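Local coordinates for ULam111 (Flavobacterium sp., PDB 5WUT), which is a laminarinase of glycoside hydrolase family 16 that probably hydrolyses the beta-1,3-glucosidic bonds of laminarin, at residues V111-E123 / T190-F202. Sequence-based numbering, arbitrary orientation.
Sequences VGWPQCGEIDILE and TEAIWPYDQPFYF
Y196 OH donates to the backbone E118 O over 2.8 Å, coming from above the carbonyl plane, and Q115 NE2 gives E191 OE2 a nearly straight bond (2.8 Å, 170°). That carboxylate is met from above its plane, while the acceptor lies in the amide plane of Q115, whose OE1 is hydrogen-bonded to T139 OG1. With CG anti to the backbone N (chi1 179°) and a bend at chi2, Q115 brings its amide over to E191. A water donates to both Q115 O and E191 OE2, closing a second path beside the direct bond. Apolar contacts lie alongside: P195 CG presses on G117 CA at 3.5 Å, where any side chain on G117 would clash, and covers one face of the Y196 ring. I119 CG1 lies 3.6 Å from Y196 CE1, and I119 CD1 sits over a face of F200. A phenylalanine here lacks the OH, and E118 O would probably lose its tie to the loop of Y196. The contact thus pairs a hydrated polar side with a more buried one, where one OH-to-carbonyl bond sits among apolar groups, fastening the loop before strand 200-208 to the type I turn P114-G117 and strand 118-123 of the beta-jelly roll.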
# COMPACT_ATOMS: atom_id res chain seq x y z
N VAL A 111 -15.37 -7.39 -31.00
CA VAL A 111 -14.04 -6.89 -31.37
C VAL A 111 -12.91 -7.81 -30.92
O VAL A 111 -11.77 -7.65 -31.37
CB VAL A 111 -13.78 -5.47 -30.79
CG1 VAL A 111 -14.90 -4.53 -31.16
CG2 VAL A 111 -13.59 -5.52 -29.28
N GLY A 112 -13.21 -8.78 -30.06
CA GLY A 112 -12.21 -9.70 -29.57
C GLY A 112 -11.25 -9.10 -28.54
O GLY A 112 -11.32 -7.92 -28.22
N TRP A 113 -10.40 -9.96 -27.99
CA TRP A 113 -9.28 -9.56 -27.15
C TRP A 113 -8.06 -9.45 -28.05
O TRP A 113 -7.86 -10.31 -28.91
CB TRP A 113 -9.06 -10.59 -26.03
CG TRP A 113 -7.98 -10.25 -25.04
CD1 TRP A 113 -8.15 -9.68 -23.81
CD2 TRP A 113 -6.57 -10.45 -25.19
NE1 TRP A 113 -6.94 -9.51 -23.19
CE2 TRP A 113 -5.95 -9.98 -24.01
CE3 TRP A 113 -5.76 -10.99 -26.20
CZ2 TRP A 113 -4.57 -10.03 -23.81
CZ3 TRP A 113 -4.37 -11.04 -26.00
CH2 TRP A 113 -3.80 -10.55 -24.82
N PRO A 114 -7.21 -8.42 -27.86
CA PRO A 114 -7.21 -7.44 -26.78
C PRO A 114 -7.93 -6.13 -27.04
O PRO A 114 -7.88 -5.26 -26.18
CB PRO A 114 -5.72 -7.15 -26.61
CG PRO A 114 -5.23 -7.17 -28.03
CD PRO A 114 -5.99 -8.31 -28.68
N GLN A 115 -8.58 -5.97 -28.19
CA GLN A 115 -9.21 -4.69 -28.50
C GLN A 115 -10.26 -4.31 -27.46
O GLN A 115 -10.45 -3.13 -27.14
CB GLN A 115 -9.84 -4.72 -29.90
CG GLN A 115 -10.54 -3.43 -30.32
CD GLN A 115 -9.56 -2.32 -30.67
OE1 GLN A 115 -8.41 -2.56 -31.03
NE2 GLN A 115 -10.03 -1.07 -30.57
N CYS A 116 -10.92 -5.32 -26.90
CA CYS A 116 -11.99 -5.11 -25.93
C CYS A 116 -11.46 -4.50 -24.63
O CYS A 116 -12.21 -3.86 -23.90
CB CYS A 116 -12.69 -6.43 -25.60
SG CYS A 116 -11.61 -7.68 -24.88
N GLY A 117 -10.18 -4.70 -24.36
CA GLY A 117 -9.61 -4.24 -23.10
C GLY A 117 -9.76 -5.22 -21.94
O GLY A 117 -10.70 -6.03 -21.88
N GLU A 118 -8.81 -5.14 -21.01
CA GLU A 118 -8.77 -6.01 -19.84
C GLU A 118 -8.24 -5.23 -18.66
O GLU A 118 -7.31 -4.43 -18.81
CB GLU A 118 -7.88 -7.23 -20.13
CG GLU A 118 -7.64 -8.14 -18.92
CD GLU A 118 -6.76 -9.35 -19.24
OE1 GLU A 118 -6.65 -9.74 -20.42
OE2 GLU A 118 -6.16 -9.91 -18.31
N ILE A 119 -8.83 -5.45 -17.48
CA ILE A 119 -8.37 -4.83 -16.23
C ILE A 119 -8.02 -5.93 -15.24
O ILE A 119 -8.88 -6.71 -14.85
CB ILE A 119 -9.44 -3.90 -15.59
CG1 ILE A 119 -10.05 -2.97 -16.63
CG2 ILE A 119 -8.82 -3.14 -14.38
CD1 ILE A 119 -11.22 -2.16 -16.10
N ASP A 120 -6.75 -6.00 -14.83
CA ASP A 120 -6.29 -7.03 -13.91
C ASP A 120 -6.16 -6.45 -12.52
O ASP A 120 -5.24 -5.66 -12.23
CB ASP A 120 -4.94 -7.61 -14.35
CG ASP A 120 -5.02 -8.30 -15.68
OD1 ASP A 120 -6.10 -8.80 -16.03
OD2 ASP A 120 -3.98 -8.38 -16.36
N ILE A 121 -7.06 -6.86 -11.63
CA ILE A 121 -7.21 -6.21 -10.33
C ILE A 121 -6.53 -6.99 -9.20
O ILE A 121 -5.75 -6.42 -8.42
CB ILE A 121 -8.71 -6.01 -10.01
CG1 ILE A 121 -9.39 -5.23 -11.15
CG2 ILE A 121 -8.87 -5.30 -8.66
CD1 ILE A 121 -10.92 -5.14 -11.01
N LEU A 122 -6.85 -8.28 -9.07
CA LEU A 122 -6.13 -9.19 -8.19
C LEU A 122 -5.35 -10.12 -9.10
O LEU A 122 -5.94 -10.84 -9.89
CB LEU A 122 -7.09 -9.98 -7.28
CG LEU A 122 -6.55 -10.99 -6.25
CD1 LEU A 122 -7.69 -11.37 -5.33
CD2 LEU A 122 -5.91 -12.27 -6.82
N GLU A 123 -4.02 -10.08 -9.01
CA GLU A 123 -3.18 -11.00 -9.77
C GLU A 123 -2.02 -11.43 -8.89
O GLU A 123 -1.27 -10.59 -8.38
CB GLU A 123 -2.62 -10.35 -11.03
CG GLU A 123 -3.66 -9.81 -11.97
CD GLU A 123 -4.38 -10.89 -12.75
OE1 GLU A 123 -3.87 -12.03 -12.83
OE2 GLU A 123 -5.46 -10.58 -13.29
N THR A 190 -7.26 7.07 -27.56
CA THR A 190 -7.85 6.33 -28.66
C THR A 190 -8.42 5.02 -28.11
O THR A 190 -8.10 4.64 -26.98
CB THR A 190 -6.82 6.01 -29.73
OG1 THR A 190 -5.83 5.15 -29.16
CG2 THR A 190 -6.14 7.29 -30.22
N GLU A 191 -9.23 4.32 -28.89
CA GLU A 191 -9.74 3.02 -28.45
C GLU A 191 -8.61 2.01 -28.27
O GLU A 191 -8.67 1.13 -27.40
CB GLU A 191 -10.80 2.47 -29.42
CG GLU A 191 -11.47 1.19 -28.90
CD GLU A 191 -12.64 0.71 -29.74
OE1 GLU A 191 -13.51 1.55 -30.09
OE2 GLU A 191 -12.70 -0.51 -30.04
N ALA A 192 -7.55 2.13 -29.08
CA ALA A 192 -6.42 1.22 -28.99
C ALA A 192 -5.71 1.35 -27.65
O ALA A 192 -5.26 0.37 -27.07
CB ALA A 192 -5.43 1.47 -30.13
N ILE A 193 -5.62 2.58 -27.16
CA ILE A 193 -4.97 2.88 -25.88
C ILE A 193 -5.95 2.76 -24.72
O ILE A 193 -5.60 2.31 -23.63
CB ILE A 193 -4.35 4.29 -25.93
CG1 ILE A 193 -3.17 4.28 -26.90
CG2 ILE A 193 -3.91 4.76 -24.56
CD1 ILE A 193 -2.66 5.65 -27.24
N TRP A 194 -7.20 3.13 -24.98
CA TRP A 194 -8.20 3.26 -23.92
C TRP A 194 -9.55 2.72 -24.35
O TRP A 194 -10.44 3.49 -24.74
CB TRP A 194 -8.32 4.73 -23.51
CG TRP A 194 -9.20 5.01 -22.31
CD1 TRP A 194 -10.52 5.37 -22.34
CD2 TRP A 194 -8.82 5.00 -20.93
NE1 TRP A 194 -10.98 5.58 -21.05
CE2 TRP A 194 -9.95 5.35 -20.18
CE3 TRP A 194 -7.62 4.72 -20.26
CZ2 TRP A 194 -9.93 5.43 -18.78
CZ3 TRP A 194 -7.60 4.80 -18.88
CH2 TRP A 194 -8.75 5.15 -18.15
N PRO A 195 -9.71 1.40 -24.29
CA PRO A 195 -11.00 0.77 -24.56
C PRO A 195 -11.91 0.80 -23.34
O PRO A 195 -12.79 -0.05 -23.24
CB PRO A 195 -10.62 -0.67 -24.91
CG PRO A 195 -9.38 -0.91 -24.07
CD PRO A 195 -8.64 0.39 -24.13
N TYR A 196 -11.69 1.73 -22.41
CA TYR A 196 -12.34 1.65 -21.11
C TYR A 196 -13.54 2.57 -20.92
O TYR A 196 -13.95 2.83 -19.78
CB TYR A 196 -11.30 1.90 -20.00
CG TYR A 196 -10.19 0.86 -20.06
CD1 TYR A 196 -10.45 -0.46 -19.75
CD2 TYR A 196 -8.91 1.20 -20.47
CE1 TYR A 196 -9.46 -1.43 -19.83
CE2 TYR A 196 -7.90 0.23 -20.55
CZ TYR A 196 -8.19 -1.09 -20.22
OH TYR A 196 -7.22 -2.06 -20.31
N ASP A 197 -14.12 3.07 -22.02
CA ASP A 197 -15.36 3.83 -21.96
C ASP A 197 -16.52 2.98 -22.46
O ASP A 197 -17.25 3.35 -23.39
CB ASP A 197 -15.24 5.13 -22.76
CG ASP A 197 -14.13 6.04 -22.25
OD1 ASP A 197 -13.94 6.12 -21.02
OD2 ASP A 197 -13.47 6.68 -23.09
N GLN A 198 -16.67 1.82 -21.83
CA GLN A 198 -17.74 0.88 -22.12
C GLN A 198 -17.95 0.04 -20.86
O GLN A 198 -17.11 0.05 -19.96
CB GLN A 198 -17.40 -0.01 -23.31
CG GLN A 198 -16.19 -0.89 -23.04
CD GLN A 198 -16.04 -2.03 -24.03
OE1 GLN A 198 -17.03 -2.57 -24.55
NE2 GLN A 198 -14.80 -2.40 -24.30
N PRO A 199 -19.08 -0.68 -20.79
CA PRO A 199 -19.23 -1.60 -19.65
C PRO A 199 -18.20 -2.73 -19.72
O PRO A 199 -17.77 -3.11 -20.82
CB PRO A 199 -20.66 -2.15 -19.82
CG PRO A 199 -21.35 -1.16 -20.75
CD PRO A 199 -20.26 -0.68 -21.66
N PHE A 200 -17.83 -3.24 -18.55
CA PHE A 200 -16.94 -4.39 -18.42
C PHE A 200 -17.61 -5.44 -17.56
O PHE A 200 -18.49 -5.11 -16.77
CB PHE A 200 -15.60 -3.97 -17.80
CG PHE A 200 -14.58 -3.49 -18.81
CD1 PHE A 200 -14.81 -2.36 -19.58
CD2 PHE A 200 -13.37 -4.15 -18.95
CE1 PHE A 200 -13.88 -1.95 -20.53
CE2 PHE A 200 -12.43 -3.73 -19.87
CZ PHE A 200 -12.70 -2.63 -20.67
N TYR A 201 -17.23 -6.71 -17.70
CA TYR A 201 -17.72 -7.75 -16.81
C TYR A 201 -16.60 -8.37 -15.99
O TYR A 201 -15.42 -8.18 -16.29
CB TYR A 201 -18.46 -8.84 -17.59
CG TYR A 201 -17.65 -9.61 -18.62
CD1 TYR A 201 -16.96 -10.76 -18.26
CD2 TYR A 201 -17.63 -9.21 -19.95
CE1 TYR A 201 -16.25 -11.50 -19.19
CE2 TYR A 201 -16.92 -9.95 -20.90
CZ TYR A 201 -16.23 -11.09 -20.51
OH TYR A 201 -15.52 -11.85 -21.43
N PHE A 202 -16.97 -9.08 -14.93
CA PHE A 202 -16.03 -9.66 -13.97
C PHE A 202 -15.63 -11.07 -14.33
O PHE A 202 -16.43 -11.79 -14.90
CB PHE A 202 -16.62 -9.68 -12.56
CG PHE A 202 -16.92 -8.33 -12.02
CD1 PHE A 202 -15.87 -7.48 -11.68
CD2 PHE A 202 -18.22 -7.90 -11.82
CE1 PHE A 202 -16.14 -6.22 -11.17
CE2 PHE A 202 -18.49 -6.64 -11.31
CZ PHE A 202 -17.44 -5.79 -10.98
O HOH W 1 -7.82 -1.69 -27.15
O HOH W 2 -12.81 -1.75 -27.56